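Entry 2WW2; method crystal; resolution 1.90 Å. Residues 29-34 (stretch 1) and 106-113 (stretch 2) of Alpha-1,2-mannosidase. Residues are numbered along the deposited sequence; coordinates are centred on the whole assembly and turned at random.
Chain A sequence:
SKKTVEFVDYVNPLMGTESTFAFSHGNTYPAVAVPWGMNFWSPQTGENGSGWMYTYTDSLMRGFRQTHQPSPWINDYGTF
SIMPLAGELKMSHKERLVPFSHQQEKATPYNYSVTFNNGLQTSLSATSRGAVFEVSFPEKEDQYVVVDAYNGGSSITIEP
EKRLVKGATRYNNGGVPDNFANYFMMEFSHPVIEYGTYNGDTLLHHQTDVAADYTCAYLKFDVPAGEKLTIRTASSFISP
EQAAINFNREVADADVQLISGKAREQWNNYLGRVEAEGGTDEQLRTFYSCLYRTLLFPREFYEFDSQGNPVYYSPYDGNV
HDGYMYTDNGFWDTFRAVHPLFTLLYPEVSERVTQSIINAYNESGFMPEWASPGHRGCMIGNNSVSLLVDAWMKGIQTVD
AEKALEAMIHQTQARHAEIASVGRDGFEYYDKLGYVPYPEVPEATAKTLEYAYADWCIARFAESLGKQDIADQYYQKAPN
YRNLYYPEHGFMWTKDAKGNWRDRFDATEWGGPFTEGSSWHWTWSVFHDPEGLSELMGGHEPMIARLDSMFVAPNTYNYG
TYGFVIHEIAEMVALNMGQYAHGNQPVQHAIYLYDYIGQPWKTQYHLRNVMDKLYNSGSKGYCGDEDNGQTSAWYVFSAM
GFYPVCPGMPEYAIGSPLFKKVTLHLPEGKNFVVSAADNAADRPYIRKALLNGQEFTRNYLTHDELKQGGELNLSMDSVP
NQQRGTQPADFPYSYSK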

ATOM      1  N   TYR A  29      -6.370 -10.104 -28.631  1.00 14.91           N
ATOM      2  CA  TYR A  29      -6.551  -9.923 -30.083  1.00 11.88           C
ATOM      3  C   TYR A  29      -8.009  -9.881 -30.545  1.00 10.36           C
ATOM      4  O   TYR A  29      -8.858 -10.586 -30.018  1.00 10.16           O
ATOM      5  CB  TYR A  29      -5.730 -10.932 -30.911  1.00 10.48           C
ATOM      6  CG  TYR A  29      -6.120 -12.405 -30.812  1.00 10.62           C
ATOM      7  CD1 TYR A  29      -7.088 -12.955 -31.653  1.00  7.61           C
ATOM      8  CD2 TYR A  29      -5.493 -13.244 -29.894  1.00 10.01           C
ATOM      9  CE1 TYR A  29      -7.413 -14.328 -31.598  1.00  8.50           C
ATOM     10  CE2 TYR A  29      -5.805 -14.611 -29.821  1.00 10.78           C
ATOM     11  CZ  TYR A  29      -6.762 -15.140 -30.675  1.00  8.93           C
ATOM     12  OH  TYR A  29      -7.082 -16.484 -30.614  1.00  9.63           O
ATOM     13  N   PRO A  30      -8.288  -9.052 -31.563  1.00  8.74           N
ATOM     14  CA  PRO A  30      -9.676  -8.878 -32.018  1.00  8.67           C
ATOM     15  C   PRO A  30     -10.114 -10.020 -32.949  1.00  8.53           C
ATOM     16  O   PRO A  30     -10.118  -9.872 -34.164  1.00  8.60           O
ATOM     17  CB  PRO A  30      -9.639  -7.541 -32.764  1.00  8.03           C
ATOM     18  CG  PRO A  30      -8.190  -7.470 -33.302  1.00  8.36           C
ATOM     19  CD  PRO A  30      -7.334  -8.164 -32.251  1.00  7.94           C
ATOM     20  N   ALA A  31     -10.458 -11.165 -32.375  1.00  7.86           N
ATOM     21  CA  ALA A  31     -10.718 -12.378 -33.147  1.00  7.70           C
ATOM     22  C   ALA A  31     -11.877 -12.229 -34.144  1.00  8.02           C
ATOM     23  O   ALA A  31     -13.012 -11.864 -33.781  1.00  8.21           O
ATOM     24  CB  ALA A  31     -10.990 -13.532 -32.204  1.00  7.56           C
ATOM     25  N   VAL A  32     -11.579 -12.525 -35.400  1.00  8.09           N
ATOM     26  CA  VAL A  32     -12.595 -12.639 -36.443  1.00  7.89           C
ATOM     27  C   VAL A  32     -12.951 -14.126 -36.552  1.00  8.05           C
ATOM     28  O   VAL A  32     -12.080 -14.985 -36.793  1.00  8.22           O
ATOM     29  CB  VAL A  32     -12.055 -12.129 -37.774  1.00  7.41           C
ATOM     30  CG1 VAL A  32     -13.105 -12.314 -38.903  1.00  7.91           C
ATOM     31  CG2 VAL A  32     -11.658 -10.656 -37.638  1.00  8.01           C
ATOM     32  N   ALA A  33     -14.222 -14.457 -36.334  1.00  7.30           N
ATOM     33  CA  ALA A  33     -14.574 -15.867 -36.193  1.00  7.47           C
ATOM     34  C   ALA A  33     -16.077 -16.060 -36.313  1.00  7.80           C
ATOM     35  O   ALA A  33     -16.818 -15.094 -36.443  1.00  7.65           O
ATOM     36  CB  ALA A  33     -14.113 -16.386 -34.798  1.00  7.52           C
ATOM     37  N   VAL A  34     -16.511 -17.312 -36.264  1.00  7.73           N
ATOM     38  CA  VAL A  34     -17.893 -17.615 -35.890  1.00  8.45           C
ATOM     39  C   VAL A  34     -17.784 -18.359 -34.563  1.00  8.49           C
ATOM     40  O   VAL A  34     -16.705 -18.817 -34.206  1.00  8.68           O
ATOM     41  CB  VAL A  34     -18.666 -18.446 -36.954  1.00  8.55           C
ATOM     42  CG1 VAL A  34     -18.882 -17.630 -38.228  1.00  9.58           C
ATOM     43  CG2 VAL A  34     -17.934 -19.771 -37.284  1.00  8.23           C
TER
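Stretch 2 (106-113) KATPYNYS

Stretch 2 is a tight hairpin laid against an irregular segment. Residues 29-34 form neither helix nor strand; their backbone bends at P30 and is more extended after it, and the first arm of the hairpin runs beside them in the same general direction: P30 pairs with A107 at a CA to CA distance of 6.5 Å, and V32 with P109 at 4.8 Å. The two chains therefore draw together toward the turn.

K106 opens the stretch without touching stretch 1. Its backbone is paired with S113, K106 N to S113 O at 2.9 Å and S113 N to K106 O at 3.0 Å, which holds the two arms in antiparallel register. A107, extended at phi/psi -99/123, points its CB toward stretch 1, and the methyl meets the proline ring of P30, A107 CB to P30 CB at 4.0 Å.

T108 points its CA-to-CB bond away, and its side chain braces the hairpin. T108 OG1, with chi1 in the p well, donates to N111 O at 2.8 Å and accepts a weak bond from Y110 N at 3.3 Å, while T108 N also reaches N111 O at 3.0 Å. Its carbonyl serves the interface instead: one water donates to both T108 O, at 2.9 Å, and P30 O, at 3.0 Å, bridging two acceptors that could not bond each other.

P109 leaves the extended conformation, at -67/-25, and carries the one direct hydrogen bond between the stretches. A33 N donates to P109 O at 3.0 Å with a nearly straight angle of 165°. P109 O also receives a CA-H...O contact from V32 CA at 3.6 Å, so a single carbonyl gathers two neighbouring donors. P109 CA lies 4.0 Å from A31 O.

Y110, at -104/-3, completes the turn with its CA-to-CB bond directed away; Y110 C is 4.4 Å from V32 CG1. The CA-to-CB bond of N111 likewise points away from stretch 1, and N111 N lies 4.2 Å from V32 CG1.

Y112 returns to extended geometry and directs its CB toward stretch 1. Y112 CB packs at 3.5 Å against V32 CG2, and Y112 CE1, on a ring carried out by a t rotamer, lies 4.3 Å from P30 CG, an oblique approach. S113 continues the strand beyond reach of stretch 1.

The rule is economical: A107 and Y112, one from each arm, point their CA-to-CB bonds toward stretch 1, P30 and V32 receive them, and one backbone hydrogen bond joins the stretches at the turn; together they bury 286 Å², both sides summed.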

ATOM      1  N   LYS A 106     -11.494  -1.078 -38.218  1.00  9.84           N
ATOM      2  CA  LYS A 106     -12.846  -1.365 -37.809  1.00  9.93           C
ATOM      3  C   LYS A 106     -12.902  -2.865 -37.513  1.00  9.10           C
ATOM      4  O   LYS A 106     -13.012  -3.682 -38.424  1.00  7.96           O
ATOM      5  CB  LYS A 106     -13.758  -1.023 -38.966  1.00 10.64           C
ATOM      6  CG  LYS A 106     -15.077  -0.499 -38.598  1.00 15.76           C
ATOM      7  CD  LYS A 106     -15.859  -1.621 -38.038  1.00 18.89           C
ATOM      8  N   ALA A 107     -12.814  -3.203 -36.231  1.00  8.93           N
ATOM      9  CA  ALA A 107     -12.802  -4.585 -35.776  1.00  8.40           C
ATOM     10  C   ALA A 107     -14.188  -5.012 -35.284  1.00  8.57           C
ATOM     11  O   ALA A 107     -14.746  -4.375 -34.383  1.00  7.71           O
ATOM     12  CB  ALA A 107     -11.767  -4.744 -34.631  1.00  7.93           C
ATOM     13  N   THR A 108     -14.740  -6.071 -35.883  1.00  7.87           N
ATOM     14  CA  THR A 108     -16.013  -6.672 -35.460  1.00  8.38           C
ATOM     15  C   THR A 108     -15.795  -8.178 -35.530  1.00  8.23           C
ATOM     16  O   THR A 108     -14.793  -8.625 -36.098  1.00  7.68           O
ATOM     17  CB  THR A 108     -17.190  -6.328 -36.405  1.00  8.83           C
ATOM     18  OG1 THR A 108     -17.077  -7.062 -37.631  1.00  8.84           O
ATOM     19  CG2 THR A 108     -17.246  -4.845 -36.718  1.00 10.65           C
ATOM     20  N   PRO A 109     -16.705  -8.969 -34.928  1.00  8.55           N
ATOM     21  CA  PRO A 109     -16.529 -10.423 -34.943  1.00  8.55           C
ATOM     22  C   PRO A 109     -16.661 -11.020 -36.338  1.00  9.00           C
ATOM     23  O   PRO A 109     -16.142 -12.107 -36.578  1.00  9.12           O
ATOM     24  CB  PRO A 109     -17.694 -10.931 -34.072  1.00  8.60           C
ATOM     25  CG  PRO A 109     -18.017  -9.769 -33.176  1.00  8.77           C
ATOM     26  CD  PRO A 109     -17.783  -8.544 -34.016  1.00  8.55           C
ATOM     27  N   TYR A 110     -17.392 -10.336 -37.230  1.00  8.21           N
ATOM     28  CA  TYR A 110     -17.757 -10.890 -38.525  1.00  8.57           C
ATOM     29  C   TYR A 110     -16.920 -10.291 -39.665  1.00  8.46           C
ATOM     30  O   TYR A 110     -17.067 -10.687 -40.809  1.00  8.63           O
ATOM     31  CB  TYR A 110     -19.265 -10.657 -38.801  1.00  8.28           C
ATOM     32  CG  TYR A 110     -19.637  -9.198 -38.768  1.00  9.95           C
ATOM     33  CD1 TYR A 110     -19.523  -8.406 -39.913  1.00 10.13           C
ATOM     34  CD2 TYR A 110     -20.089  -8.598 -37.594  1.00  9.99           C
ATOM     35  CE1 TYR A 110     -19.849  -7.047 -39.877  1.00 11.01           C
ATOM     36  CE2 TYR A 110     -20.404  -7.254 -37.551  1.00 11.31           C
ATOM     37  CZ  TYR A 110     -20.297  -6.484 -38.691  1.00 13.61           C
ATOM     38  OH  TYR A 110     -20.609  -5.129 -38.626  1.00 11.87           O
ATOM     39  N   ASN A 111     -16.051  -9.336 -39.334  1.00  8.37           N
ATOM     40  CA  ASN A 111     -15.202  -8.675 -40.306  1.00  8.37           C
ATOM     41  C   ASN A 111     -14.203  -7.742 -39.625  1.00  7.84           C
ATOM     42  O   ASN A 111     -14.564  -6.937 -38.788  1.00  8.31           O
ATOM     43  CB  ASN A 111     -16.047  -7.837 -41.300  1.00  8.04           C
ATOM     44  CG  ASN A 111     -15.206  -7.261 -42.434  1.00  9.31           C
ATOM     45  OD1 ASN A 111     -14.943  -7.941 -43.434  1.00 11.60           O
ATOM     46  ND2 ASN A 111     -14.786  -6.014 -42.292  1.00  5.25           N
ATOM     47  N   TYR A 112     -12.939  -7.844 -40.011  1.00  7.60           N
ATOM     48  CA  TYR A 112     -11.939  -6.873 -39.622  1.00  7.09           C
ATOM     49  C   TYR A 112     -11.471  -6.134 -40.872  1.00  7.17           C
ATOM     50  O   TYR A 112     -11.084  -6.762 -41.868  1.00  6.54           O
ATOM     51  CB  TYR A 112     -10.754  -7.584 -38.957  1.00  7.23           C
ATOM     52  CG  TYR A 112      -9.631  -6.632 -38.565  1.00  7.39           C
ATOM     53  CD1 TYR A 112      -9.561  -6.090 -37.282  1.00  7.26           C
ATOM     54  CD2 TYR A 112      -8.650  -6.272 -39.484  1.00  6.16           C
ATOM     55  CE1 TYR A 112      -8.529  -5.202 -36.917  1.00  7.92           C
ATOM     56  CE2 TYR A 112      -7.605  -5.399 -39.133  1.00  7.96           C
ATOM     57  CZ  TYR A 112      -7.552  -4.879 -37.854  1.00  8.26           C
ATOM     58  OH  TYR A 112      -6.536  -4.021 -37.525  1.00  9.45           O
ATOM     59  N   SER A 113     -11.530  -4.801 -40.834  1.00  6.88           N
ATOM     60  CA  SER A 113     -11.124  -3.988 -41.982  1.00  7.24           C
ATOM     61  C   SER A 113     -10.081  -2.959 -41.507  1.00  6.73           C
ATOM     62  O   SER A 113     -10.207  -2.396 -40.417  1.00  6.14           O
ATOM     63  CB  SER A 113     -12.344  -3.279 -42.584  1.00  7.42           C
ATOM     64  OG  SER A 113     -11.973  -2.401 -43.644  1.00  9.17           O
TER
HETATM   65  O   HOH W   1     -12.089  -8.032 -35.366  1.00  5.61           O